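Local coordinates for periplasmic His/Glu/Gln/Arg/opine family-binding protein (Silicibacter pomeroyi, PDB 3I6V) that binds lysine and probably serves an amino-acid ABC transporter as its periplasmic solute-binding protein, at residues 20-23 with 24-28; 35-38 with 39-43. One frame throughout, in Å; residues are numbered along the deposited sequence.

Contact 1: 20-23 with 24-28; sequences FIND and AGEVD
F20 and D28 form an antiparallel hydrogen-bonded pair. F20 N bonds D28 O at 3.0 Å, and D28 N returns to F20 O at 2.8 Å. One residue on, I21 and V27 are a non-hydrogen-bonded pair. N22 N reaches E26 O in a nearly straight bond of 2.8 Å. The chain reverses in a type I turn from N22 to G25, where G25 N bonds N22 O. G25 has positive phi, and a CB there would jam against A24 O.

With CG of N22 set between the backbone N and the carbonyl carbon (chi1 67°), the amide lies on the inside of the turn. Its OD1 accepts E26 N at 3.1 Å from above the carbonyl plane, and takes a weaker bond from A24 N. Its ND2 donates to D28 OD2 at 2.8 Å. The carboxylate lies nearly perpendicular to the amide and is met from above its plane. Both ends of the amide are thus used, which should fix its rotation.

On one face of the hairpin, D28 CB sits over the F20 ring in a CH-pi contact, 3.9 Å from the centroid. Ring and carboxylate lie side by side, their planes 15° apart. On the other face, I21 CD1 meets V27 CG2 at 3.9 Å, while I21 CG2 rests on the G25 backbone. I21 also touches K50, and V27 touches W48, both of strand 46-50. This is a 3:5 beta hairpin, a type I turn with a G1 bulge at G25, whose strands 19-21 and 27-28 are the middle and one outer strand of a three-stranded antiparallel sheet.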
loop_
_atom_site.group_PDB
_atom_site.type_symbol
_atom_site.label_atom_id
_atom_site.label_comp_id
_atom_site.label_asym_id
_atom_site.label_seq_id
_atom_site.Cartn_x
_atom_site.Cartn_y
_atom_site.Cartn_z
ATOM N N PHE A 20 -4.889 7.858 -3.974
ATOM C CA PHE A 20 -4.763 9.271 -3.540
ATOM C C PHE A 20 -6.067 10.012 -3.839
ATOM O O PHE A 20 -6.896 9.492 -4.582
ATOM C CB PHE A 20 -3.498 9.962 -4.131
ATOM C CG PHE A 20 -3.477 10.065 -5.638
ATOM C CD1 PHE A 20 -2.955 9.041 -6.413
ATOM C CD2 PHE A 20 -3.920 11.230 -6.283
ATOM C CE1 PHE A 20 -2.932 9.134 -7.811
ATOM C CE2 PHE A 20 -3.886 11.354 -7.673
ATOM C CZ PHE A 20 -3.399 10.306 -8.452
ATOM N N ILE A 21 -6.269 11.181 -3.227
ATOM C CA ILE A 21 -7.422 12.021 -3.551
ATOM C C ILE A 21 -6.920 13.058 -4.555
ATOM O O ILE A 21 -5.974 13.785 -4.271
ATOM C CB ILE A 21 -8.007 12.731 -2.302
ATOM C CG1 ILE A 21 -8.285 11.729 -1.174
ATOM C CG2 ILE A 21 -9.264 13.616 -2.685
ATOM C CD1 ILE A 21 -9.290 10.599 -1.534
ATOM N N ASN A 22 -7.503 13.079 -5.753
ATOM C CA ASN A 22 -7.064 14.026 -6.763
ATOM C C ASN A 22 -7.619 15.441 -6.476
ATOM O O ASN A 22 -8.337 15.655 -5.504
ATOM C CB ASN A 22 -7.323 13.501 -8.208
ATOM C CG ASN A 22 -8.806 13.390 -8.562
ATOM O OD1 ASN A 22 -9.682 14.061 -7.977
ATOM N ND2 ASN A 22 -9.096 12.548 -9.549
ATOM N N ASP A 23 -7.252 16.406 -7.310
ATOM C CA ASP A 23 -7.623 17.813 -7.063
ATOM C C ASP A 23 -9.138 18.091 -7.218
ATOM O O ASP A 23 -9.648 19.124 -6.770
ATOM C CB ASP A 23 -6.772 18.719 -7.972
ATOM C CG ASP A 23 -5.293 18.737 -7.550
ATOM O OD1 ASP A 23 -5.038 18.828 -6.328
ATOM O OD2 ASP A 23 -4.398 18.645 -8.429
ATOM N N ALA A 24 -9.859 17.154 -7.837
ATOM C CA ALA A 24 -11.333 17.183 -7.861
ATOM C C ALA A 24 -11.987 16.654 -6.589
ATOM O O ALA A 24 -13.210 16.790 -6.402
ATOM C CB ALA A 24 -11.848 16.424 -9.072
ATOM N N GLY A 25 -11.199 16.046 -5.703
ATOM C CA GLY A 25 -11.766 15.464 -4.483
ATOM C C GLY A 25 -12.168 13.986 -4.675
ATOM O O GLY A 25 -12.854 13.415 -3.830
ATOM N N GLU A 26 -11.753 13.395 -5.787
ATOM C CA GLU A 26 -12.087 12.006 -6.119
ATOM C C GLU A 26 -10.904 11.053 -5.837
ATOM O O GLU A 26 -9.735 11.398 -6.071
ATOM C CB GLU A 26 -12.503 11.865 -7.598
ATOM C CG GLU A 26 -13.706 12.768 -8.046
ATOM C CD GLU A 26 -15.001 12.606 -7.192
ATOM O OE1 GLU A 26 -15.336 11.465 -6.798
ATOM O OE2 GLU A 26 -15.700 13.623 -6.917
ATOM N N VAL A 27 -11.225 9.834 -5.382
ATOM C CA VAL A 27 -10.217 8.788 -5.250
ATOM C C VAL A 27 -9.618 8.499 -6.629
ATOM O O VAL A 27 -10.345 8.364 -7.601
ATOM C CB VAL A 27 -10.902 7.485 -4.662
ATOM C CG1 VAL A 27 -9.992 6.293 -4.800
ATOM C CG2 VAL A 27 -11.239 7.703 -3.220
ATOM N N ASP A 28 -8.297 8.365 -6.696
ATOM C CA ASP A 28 -7.595 8.198 -7.936
ATOM C C ASP A 28 -6.426 7.249 -7.665
ATOM O O ASP A 28 -6.188 6.861 -6.529
ATOM C CB ASP A 28 -7.049 9.585 -8.369
ATOM C CG ASP A 28 -6.854 9.714 -9.876
ATOM O OD1 ASP A 28 -6.561 8.689 -10.554
ATOM O OD2 ASP A 28 -6.945 10.880 -10.386
#

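Contact 2: 35-38 with 39-43; sequences GDEL and CKRAG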
loop_
_atom_site.group_PDB
_atom_site.type_symbol
_atom_site.label_atom_id
_atom_site.label_comp_id
_atom_site.label_asym_id
_atom_site.label_seq_id
_atom_site.Cartn_x
_atom_site.Cartn_y
_atom_site.Cartn_z
ATOM N N GLY A 35 -9.944 -1.183 -8.823
ATOM C CA GLY A 35 -11.173 -1.420 -8.102
ATOM C C GLY A 35 -12.414 -1.278 -8.985
ATOM O O GLY A 35 -13.339 -2.120 -8.921
ATOM N N ASP A 36 -12.446 -0.209 -9.796
ATOM C CA ASP A 36 -13.562 -0.013 -10.733
ATOM C C ASP A 36 -13.654 -1.155 -11.724
ATOM O O ASP A 36 -14.760 -1.632 -12.020
ATOM C CB ASP A 36 -13.426 1.309 -11.518
ATOM C CG ASP A 36 -13.658 2.541 -10.651
ATOM O OD1 ASP A 36 -14.263 2.439 -9.539
ATOM O OD2 ASP A 36 -13.267 3.631 -11.117
ATOM N N GLU A 37 -12.519 -1.588 -12.262
ATOM C CA GLU A 37 -12.551 -2.675 -13.248
ATOM C C GLU A 37 -12.937 -4.026 -12.596
ATOM O O GLU A 37 -13.654 -4.847 -13.191
ATOM C CB GLU A 37 -11.227 -2.791 -13.986
ATOM C CG GLU A 37 -11.165 -3.950 -14.997
ATOM C CD GLU A 37 -12.154 -3.778 -16.173
ATOM O OE1 GLU A 37 -12.696 -2.673 -16.370
ATOM O OE2 GLU A 37 -12.395 -4.759 -16.895
ATOM N N LEU A 38 -12.484 -4.247 -11.359
ATOM C CA LEU A 38 -12.897 -5.468 -10.650
ATOM C C LEU A 38 -14.398 -5.490 -10.418
ATOM O O LEU A 38 -15.036 -6.519 -10.640
ATOM C CB LEU A 38 -12.149 -5.667 -9.320
ATOM C CG LEU A 38 -10.657 -5.915 -9.450
ATOM C CD1 LEU A 38 -10.034 -5.905 -8.020
ATOM C CD2 LEU A 38 -10.367 -7.246 -10.158
ATOM N N CYS A 39 -14.961 -4.380 -9.950
ATOM C CA CYS A 39 -16.379 -4.318 -9.702
ATOM C C CYS A 39 -17.178 -4.492 -10.999
ATOM O O CYS A 39 -18.247 -5.088 -10.990
ATOM C CB CYS A 39 -16.765 -2.996 -9.054
ATOM S SG CYS A 39 -16.317 -2.866 -7.299
ATOM N N LYS A 40 -16.685 -3.921 -12.091
ATOM C CA LYS A 40 -17.355 -4.070 -13.377
ATOM C C LYS A 40 -17.402 -5.560 -13.761
ATOM O O LYS A 40 -18.440 -6.058 -14.173
ATOM C CB LYS A 40 -16.638 -3.262 -14.453
ATOM C CG LYS A 40 -17.272 -3.377 -15.847
ATOM C CD LYS A 40 -16.432 -2.640 -16.876
ATOM C CE LYS A 40 -17.239 -2.417 -18.183
ATOM N NZ LYS A 40 -16.305 -1.966 -19.224
ATOM N N ARG A 41 -16.285 -6.258 -13.591
ATOM C CA ARG A 41 -16.196 -7.652 -13.973
ATOM C C ARG A 41 -16.978 -8.584 -13.043
ATOM O O ARG A 41 -17.414 -9.642 -13.475
ATOM C CB ARG A 41 -14.745 -8.086 -14.053
ATOM C CG ARG A 41 -14.058 -7.650 -15.310
ATOM C CD ARG A 41 -12.601 -7.864 -15.144
ATOM N NE ARG A 41 -11.824 -7.417 -16.289
ATOM C CZ ARG A 41 -11.031 -8.192 -17.026
ATOM N NH1 ARG A 41 -10.913 -9.486 -16.762
ATOM N NH2 ARG A 41 -10.357 -7.669 -18.049
ATOM N N ALA A 42 -17.173 -8.166 -11.795
ATOM C CA ALA A 42 -17.942 -8.919 -10.797
ATOM C C ALA A 42 -19.430 -8.629 -10.867
ATOM O O ALA A 42 -20.218 -9.292 -10.197
ATOM C CB ALA A 42 -17.422 -8.603 -9.366
ATOM N N GLY A 43 -19.808 -7.642 -11.684
ATOM C CA GLY A 43 -21.188 -7.178 -11.777
ATOM C C GLY A 43 -21.648 -6.390 -10.562
ATOM O O GLY A 43 -22.809 -6.449 -10.186
HETATM O O HOH W 1 -10.273 -4.658 -18.585
#
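G35 O accepts C39 N at 3.0 Å, the first of four successive i to i+4 bonds that run through the last turns of helix 30-42. K40 N to D36 O and R41 N to E37 O follow at similar length. A42 N to L38 O is more bent. G43 then leaves the helix with positive phi, which favours glycine. Two bonds back into the last turn make this end a Schellman motif.

The main side-chain link is the salt bridge of E37 with R41, one turn apart. R41 NE donates to E37 OE2 at 2.8 Å, in a bond of 167°. The oxygen uses its anti lone pair and lies near the guanidinium plane, at its edge. The two flat groups are turned 75° against each other. E37 CG stands anti to the backbone N (chi1 178°), and a bend at chi2 brings OE2 to R41 NE. A water accepts from R41 NH2 at 3.1 Å and gives a weak bond to E37 OE2.

R41 also forms a salt bridge with D205 through NH2 and bonds S201 through NH1. A leucine in its place would probably leave E37 and D205 without this charged mate and break the tie between them.

L38 packs on A198, I199 and M202 of helix 189-204. D36 OD2 forms a salt bridge with R32 NE, and D36 OD1 accepts a hydrogen bond from W48 NE1. C39 faces C46 of strand 46-50 and V7 and M9 of strand 7-11. The helix end therefore lies between helix 189-204 and these two strands.

In the fold
Contact 1 comes first along the chain and closes before contact 2 opens. Strand 27-28, which ends the hairpin, is followed after one residue by helix 30-42, whose last turns form contact 2. The centres of the two contacts are 19 Å apart, and their nearest atoms about 7 Å, without touching. R32, near the start of the helix, connects the two regions: it bonds V27 O of the hairpin and forms a salt bridge with D36. Strand 46-50 is a shared neighbour, with W48 touching V27 and bonding D36. The F20 side chain is about 10 Å from the bound lysine, outside the residues that line its pocket. Both contacts belong to one family 3 solute-binding region.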